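Local coordinates for threonine synthase (Brucella melitensis bv. 1, PDB 4F4F), which probably catalyses the pyridoxal-phosphate-dependent conversion of O-phospho-L-homoserine and water into L-threonine and phosphate, the final step of threonine biosynthesis, at residues 107-112 with 384-389; 113-118 with 417-422; 119-124 with 147-152; 308-313 with 392-397. All coordinates share one frame; numbering follows the deposited sequence.

Overall arrangement
All four interactions are largely buried, and they lie round the cofactor site of the enzyme. Interactions 1, 2 and 4 sit on one side of the chain's centre and bring C-terminal parts of the chain against earlier ones; interaction 3 lies deeper and joins elements close in sequence. Interactions 2 and 3 share helix 117-134 and are tied by the K419-D148 salt bridge, while interactions 2 and 4 both touch PLP. Interaction 1 rests on one tyrosine-carboxylate bond, interaction 2 on a lysine and a water, and interaction 3 on methionine packing and another water. Interaction 4 is chiefly apolar, with a serine and a methionine meeting an isoleucine.

Interaction 1: residues 107-112 with 384-389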
loop_
_atom_site.group_PDB
_atom_site.type_symbol
_atom_site.label_atom_id
_atom_site.label_comp_id
_atom_site.label_asym_id
_atom_site.label_seq_id
_atom_site.Cartn_x
_atom_site.Cartn_y
_atom_site.Cartn_z
ATOM N N GLU A 107 -14.499 -1.845 -0.712
ATOM C CA GLU A 107 -14.150 -0.577 -1.357
ATOM C C GLU A 107 -13.140 0.168 -0.507
ATOM O O GLU A 107 -13.485 0.740 0.546
ATOM C CB GLU A 107 -15.404 0.265 -1.550
ATOM C CG GLU A 107 -16.397 -0.391 -2.497
ATOM C CD GLU A 107 -17.604 0.471 -2.807
ATOM O OE1 GLU A 107 -18.003 1.324 -1.964
ATOM O OE2 GLU A 107 -18.148 0.293 -3.917
ATOM N N LEU A 108 -11.908 0.202 -0.974
ATOM C CA LEU A 108 -10.840 0.919 -0.259
ATOM C C LEU A 108 -10.590 2.338 -0.767
ATOM O O LEU A 108 -9.495 2.907 -0.557
ATOM C CB LEU A 108 -9.569 0.076 -0.326
ATOM C CG LEU A 108 -9.704 -1.352 0.199
ATOM C CD1 LEU A 108 -8.352 -2.088 0.029
ATOM C CD2 LEU A 108 -10.211 -1.341 1.645
ATOM N N PHE A 109 -11.590 2.902 -1.459
ATOM C CA PHE A 109 -11.405 4.145 -2.199
ATOM C C PHE A 109 -12.273 5.316 -1.733
ATOM O O PHE A 109 -12.481 6.269 -2.470
ATOM C CB PHE A 109 -11.598 3.884 -3.712
ATOM C CG PHE A 109 -12.926 3.246 -4.080
ATOM C CD1 PHE A 109 -14.124 3.939 -3.948
ATOM C CD2 PHE A 109 -12.970 1.956 -4.621
ATOM C CE1 PHE A 109 -15.364 3.352 -4.326
ATOM C CE2 PHE A 109 -14.181 1.376 -4.979
ATOM C CZ PHE A 109 -15.384 2.081 -4.842
ATOM N N HIS A 110 -12.755 5.274 -0.489
ATOM C CA HIS A 110 -13.499 6.402 0.074
ATOM C C HIS A 110 -12.664 7.453 0.771
ATOM O O HIS A 110 -13.198 8.422 1.333
ATOM C CB HIS A 110 -14.609 5.884 0.963
ATOM C CG HIS A 110 -15.646 5.101 0.196
ATOM N ND1 HIS A 110 -16.666 5.692 -0.439
ATOM C CD2 HIS A 110 -15.748 3.742 -0.060
ATOM C CE1 HIS A 110 -17.390 4.761 -1.065
ATOM N NE2 HIS A 110 -16.834 3.560 -0.815
ATOM N N GLY A 111 -11.344 7.282 0.740
ATOM C CA GLY A 111 -10.442 8.233 1.359
ATOM C C GLY A 111 -10.086 9.378 0.418
ATOM O O GLY A 111 -10.576 9.414 -0.716
ATOM N N PRO A 112 -9.208 10.290 0.878
ATOM C CA PRO A 112 -8.971 11.582 0.234
ATOM C C PRO A 112 -8.468 11.525 -1.181
ATOM O O PRO A 112 -8.642 12.506 -1.887
ATOM C CB PRO A 112 -7.903 12.235 1.131
ATOM C CG PRO A 112 -8.087 11.590 2.434
ATOM C CD PRO A 112 -8.486 10.187 2.150
ATOM N N ASP A 384 -24.516 -6.346 -12.736
ATOM C CA ASP A 384 -24.817 -5.804 -11.409
ATOM C C ASP A 384 -25.105 -4.304 -11.335
ATOM O O ASP A 384 -25.528 -3.828 -10.304
ATOM C CB ASP A 384 -23.646 -6.089 -10.452
ATOM C CG ASP A 384 -23.540 -7.537 -10.039
ATOM O OD1 ASP A 384 -24.445 -8.366 -10.350
ATOM O OD2 ASP A 384 -22.530 -7.845 -9.336
ATOM N N GLY A 385 -24.824 -3.542 -12.385
ATOM C CA GLY A 385 -24.922 -2.090 -12.281
ATOM C C GLY A 385 -23.740 -1.470 -11.535
ATOM O O GLY A 385 -23.793 -0.310 -11.176
ATOM N N TYR A 386 -22.691 -2.258 -11.306
ATOM C CA TYR A 386 -21.548 -1.878 -10.522
ATOM C C TYR A 386 -20.302 -1.603 -11.376
ATOM O O TYR A 386 -19.894 -2.418 -12.190
ATOM C CB TYR A 386 -21.248 -2.945 -9.435
ATOM C CG TYR A 386 -20.187 -2.520 -8.479
ATOM C CD1 TYR A 386 -20.479 -1.684 -7.408
ATOM C CD2 TYR A 386 -18.866 -2.904 -8.652
ATOM C CE1 TYR A 386 -19.501 -1.252 -6.531
ATOM C CE2 TYR A 386 -17.870 -2.435 -7.792
ATOM C CZ TYR A 386 -18.202 -1.621 -6.731
ATOM O OH TYR A 386 -17.218 -1.170 -5.870
ATOM N N LEU A 387 -19.692 -0.433 -11.167
ATOM C CA LEU A 387 -18.610 0.031 -12.006
ATOM C C LEU A 387 -17.257 -0.159 -11.301
ATOM O O LEU A 387 -17.008 0.449 -10.268
ATOM C CB LEU A 387 -18.801 1.506 -12.322
ATOM C CG LEU A 387 -17.813 2.054 -13.345
ATOM C CD1 LEU A 387 -17.947 1.378 -14.720
ATOM C CD2 LEU A 387 -18.026 3.562 -13.435
ATOM N N LEU A 388 -16.388 -0.982 -11.889
ATOM C CA LEU A 388 -15.027 -1.209 -11.397
ATOM C C LEU A 388 -13.971 -0.399 -12.170
ATOM O O LEU A 388 -14.042 -0.233 -13.393
ATOM C CB LEU A 388 -14.654 -2.690 -11.554
ATOM C CG LEU A 388 -15.429 -3.714 -10.732
ATOM C CD1 LEU A 388 -15.639 -5.012 -11.505
ATOM C CD2 LEU A 388 -14.733 -3.940 -9.378
ATOM N N ASP A 389 -12.946 0.023 -11.441
ATOM C CA ASP A 389 -11.711 0.478 -12.052
ATOM C C ASP A 389 -10.944 -0.781 -12.552
ATOM O O ASP A 389 -11.297 -1.932 -12.213
ATOM C CB ASP A 389 -10.887 1.344 -11.064
ATOM C CG ASP A 389 -9.643 0.646 -10.564
ATOM O OD1 ASP A 389 -8.547 0.994 -11.024
ATOM O OD2 ASP A 389 -9.769 -0.264 -9.722
#
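E107 and Y386 touch although their backbones stay well apart, the closest CA atoms across the two loops being those of E107 and L388 at 10.1 Å. In this fold-type II PLP enzyme, 107-112 leaves strand 103-107 of the mixed sheet, and 384-389 joins helix 370-384 to helix 390-402. Long side chains bridge the gap. Y386 OH donates to E107 OE2 over 2.6 Å and meets its anti lone pair, the one turned away from OE1. The carboxylate and the tyrosine ring are nearly coplanar, 29° apart, and OE2 sits at the ring's edge. In Y386 CG is anti to the backbone N (chi1 -172°), which carries the ring away from the 386-389 backbone, toward the glutamate. The other carboxylate oxygen is taken by H110: its NE2 donates to E107 OE1 at 2.8 Å, in the imidazole plane but from above the carboxylate plane. With one partner on each oxygen, the buried carboxylate is fixed in rotation. V97 of strand 96-100 touches both E107 and Y386. F109 closes in beside the pair; its ring also meets H416 edge-to-face. One face of this phenyl ring carries E107 CB, 3.7 Å above its plane, and its edge is turned to the tyrosine hydroxyl, F109 CZ standing 3.9 Å from Y386 OH.

Interaction 2: residues 113-118 with 417-422. With PLP (pyridoxal-5'-phosphate), chain C.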
loop_
_atom_site.group_PDB
_atom_site.type_symbol
_atom_site.label_atom_id
_atom_site.label_comp_id
_atom_site.label_asym_id
_atom_site.label_seq_id
_atom_site.Cartn_x
_atom_site.Cartn_y
_atom_site.Cartn_z
ATOM N N THR A 113 -7.855 10.410 -1.611
ATOM C CA THR A 113 -7.389 10.315 -3.002
ATOM C C THR A 113 -8.021 9.176 -3.784
ATOM O O THR A 113 -7.509 8.775 -4.839
ATOM C CB THR A 113 -5.826 10.246 -3.143
ATOM O OG1 THR A 113 -5.313 8.994 -2.667
ATOM C CG2 THR A 113 -5.160 11.431 -2.458
ATOM N N LEU A 114 -9.135 8.651 -3.263
ATOM C CA LEU A 114 -9.908 7.621 -3.951
ATOM C C LEU A 114 -9.104 6.371 -4.253
ATOM O O LEU A 114 -9.323 5.703 -5.259
ATOM C CB LEU A 114 -10.495 8.189 -5.251
ATOM C CG LEU A 114 -11.204 9.547 -5.131
ATOM C CD1 LEU A 114 -11.813 9.936 -6.486
ATOM C CD2 LEU A 114 -12.251 9.522 -4.037
ATOM N N ALA A 115 -8.156 6.050 -3.388
ATOM C CA ALA A 115 -7.319 4.876 -3.596
ATOM C C ALA A 115 -6.766 4.293 -2.292
ATOM O O ALA A 115 -6.622 4.972 -1.288
ATOM C CB ALA A 115 -6.178 5.195 -4.551
ATOM N N PHE A 116 -6.470 3.008 -2.346
ATOM C CA PHE A 116 -6.280 2.224 -1.134
ATOM C C PHE A 116 -5.044 2.650 -0.321
ATOM O O PHE A 116 -5.011 2.424 0.892
ATOM C CB PHE A 116 -6.249 0.726 -1.483
ATOM C CG PHE A 116 -4.885 0.212 -1.675
ATOM C CD1 PHE A 116 -4.234 0.423 -2.847
ATOM C CD2 PHE A 116 -4.235 -0.435 -0.648
ATOM C CE1 PHE A 116 -2.957 -0.015 -3.007
ATOM C CE2 PHE A 116 -2.934 -0.881 -0.822
ATOM C CZ PHE A 116 -2.308 -0.664 -1.995
ATOM N N LYS A 117 -4.048 3.282 -0.961
ATOM C CA LYS A 117 -2.879 3.801 -0.199
ATOM C C LYS A 117 -3.241 4.853 0.874
ATOM O O LYS A 117 -2.521 5.018 1.858
ATOM C CB LYS A 117 -1.756 4.276 -1.145
ATOM C CG LYS A 117 -1.121 3.112 -1.869
ATOM C CD LYS A 117 0.000 3.542 -2.801
ATOM C CE LYS A 117 0.551 2.374 -3.619
ATOM N NZ LYS A 117 -0.454 1.803 -4.532
ATOM N N ASP A 118 -4.410 5.477 0.754
ATOM C CA ASP A 118 -4.907 6.364 1.788
ATOM C C ASP A 118 -5.033 5.677 3.145
ATOM O O ASP A 118 -4.840 6.324 4.161
ATOM C CB ASP A 118 -6.295 6.891 1.475
ATOM C CG ASP A 118 -6.328 7.802 0.272
ATOM O OD1 ASP A 118 -5.304 8.449 -0.050
ATOM O OD2 ASP A 118 -7.399 7.864 -0.369
ATOM N N PRO A 417 -13.257 4.051 -9.857
ATOM C CA PRO A 417 -13.179 4.149 -11.316
ATOM C C PRO A 417 -12.797 5.524 -11.897
ATOM O O PRO A 417 -12.154 5.569 -12.943
ATOM C CB PRO A 417 -14.578 3.723 -11.803
ATOM C CG PRO A 417 -15.429 3.583 -10.599
ATOM C CD PRO A 417 -14.526 3.435 -9.412
ATOM N N ALA A 418 -13.138 6.612 -11.221
ATOM C CA ALA A 418 -12.784 7.942 -11.710
ATOM C C ALA A 418 -11.285 8.247 -11.694
ATOM O O ALA A 418 -10.877 9.228 -12.289
ATOM C CB ALA A 418 -13.552 9.041 -10.971
ATOM N N LYS A 419 -10.481 7.419 -11.029
ATOM C CA LYS A 419 -9.026 7.557 -11.034
ATOM C C LYS A 419 -8.394 7.054 -12.330
ATOM O O LYS A 419 -7.237 7.387 -12.616
ATOM C CB LYS A 419 -8.378 6.809 -9.848
ATOM C CG LYS A 419 -8.348 7.555 -8.519
ATOM C CD LYS A 419 -7.614 8.893 -8.679
ATOM C CE LYS A 419 -6.632 9.246 -7.563
ATOM N NZ LYS A 419 -5.682 8.207 -7.132
ATOM N N PHE A 420 -9.132 6.246 -13.101
ATOM C CA PHE A 420 -8.612 5.659 -14.350
ATOM C C PHE A 420 -9.718 5.687 -15.385
ATOM O O PHE A 420 -10.123 4.647 -15.901
ATOM C CB PHE A 420 -8.079 4.249 -14.061
ATOM C CG PHE A 420 -6.930 4.263 -13.090
ATOM C CD1 PHE A 420 -5.669 4.660 -13.506
ATOM C CD2 PHE A 420 -7.144 4.022 -11.737
ATOM C CE1 PHE A 420 -4.623 4.749 -12.610
ATOM C CE2 PHE A 420 -6.115 4.109 -10.838
ATOM C CZ PHE A 420 -4.848 4.476 -11.270
ATOM N N PRO A 421 -10.207 6.895 -15.700
ATOM C CA PRO A 421 -11.367 7.031 -16.550
ATOM C C PRO A 421 -11.147 6.520 -17.985
ATOM O O PRO A 421 -12.089 6.014 -18.581
ATOM C CB PRO A 421 -11.619 8.539 -16.546
ATOM C CG PRO A 421 -10.265 9.142 -16.361
ATOM C CD PRO A 421 -9.563 8.198 -15.432
ATOM N N ASP A 422 -9.928 6.630 -18.525
ATOM C CA ASP A 422 -9.684 6.207 -19.927
ATOM C C ASP A 422 -9.958 4.711 -20.116
ATOM O O ASP A 422 -10.634 4.279 -21.077
ATOM C CB ASP A 422 -8.237 6.481 -20.375
ATOM C CG ASP A 422 -7.945 7.959 -20.601
ATOM O OD1 ASP A 422 -8.867 8.787 -20.546
ATOM O OD2 ASP A 422 -6.760 8.281 -20.849
HETATM N N1 PLP C . -4.153 -1.268 -6.913
HETATM C C2 PLP C . -4.020 0.109 -6.805
HETATM C C2A PLP C . -5.079 1.097 -7.242
HETATM C C3 PLP C . -2.777 0.673 -6.202
HETATM O O3 PLP C . -2.645 2.043 -6.083
HETATM C C4 PLP C . -1.720 -0.312 -5.769
HETATM C C4A PLP C . -0.432 0.115 -5.141
HETATM C C5 PLP C . -1.973 -1.766 -5.922
HETATM C C6 PLP C . -3.210 -2.157 -6.488
HETATM C C5A PLP C . -0.914 -2.773 -5.429
HETATM O O4P PLP C . -0.675 -2.739 -3.960
HETATM P P PLP C . 0.532 -3.519 -3.159
HETATM O O1P PLP C . 0.461 -4.962 -3.633
HETATM O O2P PLP C . 1.784 -2.788 -3.603
HETATM O O3P PLP C . 0.290 -3.369 -1.672
HETATM O O HOH W 1 -3.696 8.031 -4.698
#
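K419 reaches from the 3-10 turn 417-419 into the loop that leads to helix 117-134, and its side chain makes nearly all of this contact. Apolar touches come first: K419 CG lies 4.0 Å from L114 CB, and A115 CB faces the far end of the lysine. Among the polar links between the two segments, a water is the clear one: it donates to T113 OG1 at 2.8 Å and accepts from K419 NZ at 3.1 Å. The lysine chain bends at chi2, chi3 and chi4, so that CE and NZ curl in beside the carbonyl oxygen of T113, and the ammonium group forms a salt bridge with D148 of helix 148-157. D118 holds the loop from within, taking T113 N on OD2 at 2.9 Å and the T113 hydroxyl on OD1 at 2.7 Å, both on the syn side though out of the carboxylate plane. The cofactor supplies the third kind of contact. K117 NZ is joined to PLP C4A at 1.8 Å, long for an imine, and makes a weak hydrogen bond to PLP O3. F116 turns an edge toward one face of the pyridine ring. The linkage is consistent with the internal Schiff base expected of a PLP enzyme, and K419, its charge probably balanced by D148, ties 417-422 to residues 113-115, just before the cofactor lysine.

Interaction 3: residues 119-124 with 147-152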
loop_
_atom_site.group_PDB
_atom_site.type_symbol
_atom_site.label_atom_id
_atom_site.label_comp_id
_atom_site.label_asym_id
_atom_site.label_seq_id
_atom_site.Cartn_x
_atom_site.Cartn_y
_atom_site.Cartn_z
ATOM N N VAL A 119 -5.399 4.399 3.159
ATOM C CA VAL A 119 -5.695 3.700 4.427
ATOM C C VAL A 119 -4.431 3.742 5.273
ATOM O O VAL A 119 -4.469 4.196 6.406
ATOM C CB VAL A 119 -6.143 2.232 4.240
ATOM C CG1 VAL A 119 -6.229 1.516 5.605
ATOM C CG2 VAL A 119 -7.474 2.131 3.472
ATOM N N ALA A 120 -3.319 3.278 4.721
ATOM C CA ALA A 120 -2.088 3.257 5.498
ATOM C C ALA A 120 -1.498 4.691 5.627
ATOM O O ALA A 120 -1.017 5.043 6.681
ATOM C CB ALA A 120 -1.049 2.296 4.903
ATOM N N MET A 121 -1.511 5.480 4.557
ATOM C CA MET A 121 -0.819 6.775 4.607
ATOM C C MET A 121 -1.377 7.716 5.661
ATOM O O MET A 121 -0.634 8.407 6.354
ATOM C CB MET A 121 -0.875 7.502 3.273
ATOM C CG MET A 121 0.002 6.875 2.276
ATOM S SD MET A 121 1.703 7.416 2.426
ATOM C CE MET A 121 1.921 6.997 0.691
ATOM N N GLN A 122 -2.695 7.753 5.775
ATOM C CA GLN A 122 -3.330 8.744 6.634
ATOM C C GLN A 122 -2.962 8.468 8.102
ATOM O O GLN A 122 -2.801 9.393 8.891
ATOM C CB GLN A 122 -4.856 8.731 6.414
ATOM C CG GLN A 122 -5.318 9.380 5.120
ATOM C CD GLN A 122 -5.074 10.874 5.091
ATOM O OE1 GLN A 122 -5.084 11.547 6.136
ATOM N NE2 GLN A 122 -4.813 11.405 3.885
ATOM N N LEU A 123 -2.770 7.212 8.453
ATOM C CA LEU A 123 -2.358 6.875 9.820
ATOM C C LEU A 123 -0.844 6.994 9.978
ATOM O O LEU A 123 -0.355 7.553 10.982
ATOM C CB LEU A 123 -2.853 5.472 10.206
ATOM C CG LEU A 123 -2.551 5.003 11.645
ATOM C CD1 LEU A 123 -3.074 6.014 12.647
ATOM C CD2 LEU A 123 -3.069 3.576 11.906
ATOM N N LEU A 124 -0.100 6.450 9.006
ATOM C CA LEU A 124 1.375 6.546 8.991
ATOM C C LEU A 124 1.842 7.988 9.199
ATOM O O LEU A 124 2.745 8.243 9.991
ATOM C CB LEU A 124 1.971 6.033 7.659
ATOM C CG LEU A 124 3.482 6.261 7.448
ATOM C CD1 LEU A 124 4.200 5.553 8.606
ATOM C CD2 LEU A 124 4.019 5.711 6.139
ATOM N N GLY A 147 2.195 9.740 -10.392
ATOM C CA GLY A 147 0.945 10.475 -10.199
ATOM C C GLY A 147 0.168 10.106 -8.957
ATOM O O GLY A 147 -0.161 10.985 -8.137
ATOM N N ASP A 148 -0.089 8.815 -8.779
ATOM C CA ASP A 148 -1.023 8.357 -7.741
ATOM C C ASP A 148 -0.478 8.310 -6.307
ATOM O O ASP A 148 -1.140 8.776 -5.330
ATOM C CB ASP A 148 -1.644 7.005 -8.145
ATOM C CG ASP A 148 -2.575 7.125 -9.383
ATOM O OD1 ASP A 148 -2.073 7.104 -10.538
ATOM O OD2 ASP A 148 -3.817 7.209 -9.212
ATOM N N THR A 149 0.704 7.736 -6.144
ATOM C CA THR A 149 1.286 7.672 -4.808
ATOM C C THR A 149 1.567 9.051 -4.216
ATOM O O THR A 149 1.336 9.275 -3.019
ATOM C CB THR A 149 2.556 6.802 -4.802
ATOM O OG1 THR A 149 2.222 5.540 -5.372
ATOM C CG2 THR A 149 3.053 6.565 -3.350
ATOM N N GLY A 150 2.040 9.972 -5.042
ATOM C CA GLY A 150 2.327 11.337 -4.587
ATOM C C GLY A 150 1.108 12.022 -4.008
ATOM O O GLY A 150 1.199 12.694 -2.982
ATOM N N GLY A 151 -0.036 11.836 -4.652
ATOM C CA GLY A 151 -1.280 12.345 -4.135
ATOM C C GLY A 151 -1.643 11.823 -2.752
ATOM O O GLY A 151 -1.956 12.603 -1.820
ATOM N N ALA A 152 -1.577 10.510 -2.620
ATOM C CA ALA A 152 -1.850 9.864 -1.349
ATOM C C ALA A 152 -0.917 10.367 -0.285
ATOM O O ALA A 152 -1.335 10.640 0.815
ATOM C CB ALA A 152 -1.724 8.355 -1.489
HETATM O O HOH W 2 -3.890 9.660 1.826
#
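M121 of helix 117-134 reaches across to T149 and A152 near the start of helix 148-157, the closest CA atoms being those of M121 and A152, 6.8 Å apart. The second helix opens at G147, its N-cap, whose backbone N bonds to T145 OG1. In the first turn, D148 OD2 is taken by Q178 NE2 and by the K419 ammonium group. T149 then gives its methyl group: CG2 lies 4.2 Å from M121 CE, on a residue whose side chain also touches K117. The methionine gets there by folding at chi2 (-83°), which swings SD and CE across to this first turn. Helix 148-157 is the crossover connection between the adjacent parallel strands 139-144 and 163-170, a beta-alpha-beta unit, and it is packed here against helix 117-134, near whose N-terminal end the cofactor lysine lies. The CB of A152 meets M121 CG at 4.4 Å, and its carbonyl oxygen lies 4.0 Å from M121 CB. That oxygen also accepts from a water, 2.9 Å from A152 O, which in turn accepts from Q122 NE2 over 2.9 Å; Q122 NE2 donates as well to the carbonyl of E155, one turn further on.

Interaction 4: residues 308-313 with 392-397; sequences TTSPSM and SAIGVK. With PLP (pyridoxal-5'-phosphate), chain C.
M313 and I394 reach toward each other tip to tip, the thioether methyl CE lying 3.9 Å from I394 CG2 and 4.0 Å from I394 CD1. The isoleucine projects from helix 390-402 with CG2 anti to the backbone N and CG1 anti to the carbonyl carbon, so the two branches part: CG2 serves the methionine, and CD1 runs on to S310. There the fit is tight, I394 CD1 being 3.0 Å from S310 OG and 3.6 Å from S310 CB. The serine hydroxyl, at chi1 43°, has its polar partner in N286 ND2 rather than in this contact. T308 OG1 accepts from S310 N at 3.0 Å, an ST turn that shapes the loop just ahead of the contact. Beyond S310 the loop turns to the cofactor, S312 and M313 being part of the PLP pocket. S312 CB lies 3.3 Å from PLP C3 and M313 CG 3.7 Å from PLP C6, both over the same face of the pyridine ring and opposite the face met by F116. H391, also a pocket residue, links loop and helix, its NE2 bonded to S312 N and its ND1 to D389 OD1. M313 is thus wedged between cofactor and helix: its CG lies over the C5-C6 side of the ring while its CE rests on I394, and the apolar backing would help keep the loop seated on the ring face of PLP.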
loop_
_atom_site.group_PDB
_atom_site.type_symbol
_atom_site.label_atom_id
_atom_site.label_comp_id
_atom_site.label_asym_id
_atom_site.label_seq_id
_atom_site.Cartn_x
_atom_site.Cartn_y
_atom_site.Cartn_z
ATOM N N THR A 308 0.229 -1.351 -18.915
ATOM C CA THR A 308 -1.092 -1.956 -18.933
ATOM C C THR A 308 -2.102 -0.876 -18.560
ATOM O O THR A 308 -1.738 0.292 -18.423
ATOM C CB THR A 308 -1.205 -3.109 -17.898
ATOM O OG1 THR A 308 -1.160 -2.567 -16.573
ATOM C CG2 THR A 308 -0.091 -4.192 -18.085
ATOM N N THR A 309 -3.359 -1.272 -18.372
ATOM C CA THR A 309 -4.399 -0.375 -17.900
ATOM C C THR A 309 -4.500 -0.365 -16.376
ATOM O O THR A 309 -5.326 0.341 -15.822
ATOM C CB THR A 309 -5.775 -0.728 -18.521
ATOM O OG1 THR A 309 -6.035 -2.127 -18.355
ATOM C CG2 THR A 309 -5.814 -0.342 -20.078
ATOM N N SER A 310 -3.652 -1.138 -15.694
ATOM C CA SER A 310 -3.590 -1.113 -14.237
ATOM C C SER A 310 -2.175 -0.690 -13.799
ATOM O O SER A 310 -1.447 -1.502 -13.196
ATOM C CB SER A 310 -3.975 -2.478 -13.657
ATOM O OG SER A 310 -3.393 -3.566 -14.357
ATOM N N PRO A 311 -1.784 0.580 -14.087
ATOM C CA PRO A 311 -0.383 0.995 -13.911
ATOM C C PRO A 311 0.174 0.867 -12.495
ATOM O O PRO A 311 1.381 0.677 -12.339
ATOM C CB PRO A 311 -0.387 2.473 -14.339
ATOM C CG PRO A 311 -1.777 2.922 -14.098
ATOM C CD PRO A 311 -2.608 1.720 -14.518
ATOM N N SER A 312 -0.664 0.934 -11.463
ATOM C CA SER A 312 -0.142 0.761 -10.085
ATOM C C SER A 312 0.328 -0.683 -9.787
ATOM O O SER A 312 0.933 -0.950 -8.757
ATOM C CB SER A 312 -1.171 1.194 -9.042
ATOM O OG SER A 312 -1.572 2.551 -9.249
ATOM N N MET A 313 0.040 -1.608 -10.698
ATOM C CA MET A 313 0.491 -2.978 -10.579
ATOM C C MET A 313 1.535 -3.330 -11.649
ATOM O O MET A 313 1.907 -4.489 -11.811
ATOM C CB MET A 313 -0.724 -3.916 -10.634
ATOM C CG MET A 313 -1.633 -3.787 -9.425
ATOM S SD MET A 313 -3.303 -4.414 -9.744
ATOM C CE MET A 313 -2.965 -6.067 -10.359
ATOM N N SER A 392 -9.181 -3.068 -9.713
ATOM C CA SER A 392 -10.210 -3.808 -8.993
ATOM C C SER A 392 -10.851 -4.895 -9.843
ATOM O O SER A 392 -11.136 -5.987 -9.356
ATOM C CB SER A 392 -11.287 -2.853 -8.503
ATOM O OG SER A 392 -10.716 -1.781 -7.757
ATOM N N ALA A 393 -11.019 -4.617 -11.129
ATOM C CA ALA A 393 -11.548 -5.614 -12.037
ATOM C C ALA A 393 -10.605 -6.805 -12.178
ATOM O O ALA A 393 -11.064 -7.934 -12.329
ATOM C CB ALA A 393 -11.867 -4.995 -13.394
ATOM N N ILE A 394 -9.290 -6.558 -12.165
ATOM C CA ILE A 394 -8.315 -7.647 -12.097
ATOM C C ILE A 394 -8.611 -8.550 -10.924
ATOM O O ILE A 394 -8.705 -9.764 -11.076
ATOM C CB ILE A 394 -6.852 -7.133 -12.101
ATOM C CG1 ILE A 394 -6.574 -6.529 -13.492
ATOM C CG2 ILE A 394 -5.860 -8.274 -11.800
ATOM C CD1 ILE A 394 -5.220 -5.849 -13.706
ATOM N N GLY A 395 -8.769 -7.966 -9.747
ATOM C CA GLY A 395 -9.206 -8.720 -8.590
ATOM C C GLY A 395 -10.432 -9.588 -8.797
ATOM O O GLY A 395 -10.444 -10.758 -8.387
ATOM N N VAL A 396 -11.479 -9.037 -9.398
ATOM C CA VAL A 396 -12.724 -9.808 -9.621
ATOM C C VAL A 396 -12.482 -10.949 -10.610
ATOM O O VAL A 396 -12.827 -12.093 -10.349
ATOM C CB VAL A 396 -13.903 -8.921 -10.077
ATOM C CG1 VAL A 396 -15.120 -9.766 -10.412
ATOM C CG2 VAL A 396 -14.259 -7.880 -9.012
ATOM N N LYS A 397 -11.840 -10.661 -11.729
ATOM C CA LYS A 397 -11.531 -11.708 -12.702
ATOM C C LYS A 397 -10.792 -12.906 -12.046
ATOM O O LYS A 397 -11.176 -14.088 -12.210
ATOM C CB LYS A 397 -10.688 -11.126 -13.846
ATOM C CG LYS A 397 -10.423 -12.088 -14.986
ATOM C CD LYS A 397 -9.211 -12.977 -14.829
ATOM C CE LYS A 397 -8.878 -13.647 -16.163
ATOM N NZ LYS A 397 -7.643 -14.471 -16.093
HETATM N N1 PLP C . -4.153 -1.268 -6.913
HETATM C C2 PLP C . -4.020 0.109 -6.805
HETATM C C2A PLP C . -5.079 1.097 -7.242
HETATM C C3 PLP C . -2.777 0.673 -6.202
HETATM O O3 PLP C . -2.645 2.043 -6.083
HETATM C C4 PLP C . -1.720 -0.312 -5.769
HETATM C C4A PLP C . -0.432 0.115 -5.141
HETATM C C5 PLP C . -1.973 -1.766 -5.922
HETATM C C6 PLP C . -3.210 -2.157 -6.488
HETATM C C5A PLP C . -0.914 -2.773 -5.429
HETATM O O4P PLP C . -0.675 -2.739 -3.960
HETATM P P PLP C . 0.532 -3.519 -3.159
HETATM O O1P PLP C . 0.461 -4.962 -3.633
HETATM O O2P PLP C . 1.784 -2.788 -3.603
HETATM O O3P PLP C . 0.290 -3.369 -1.672
#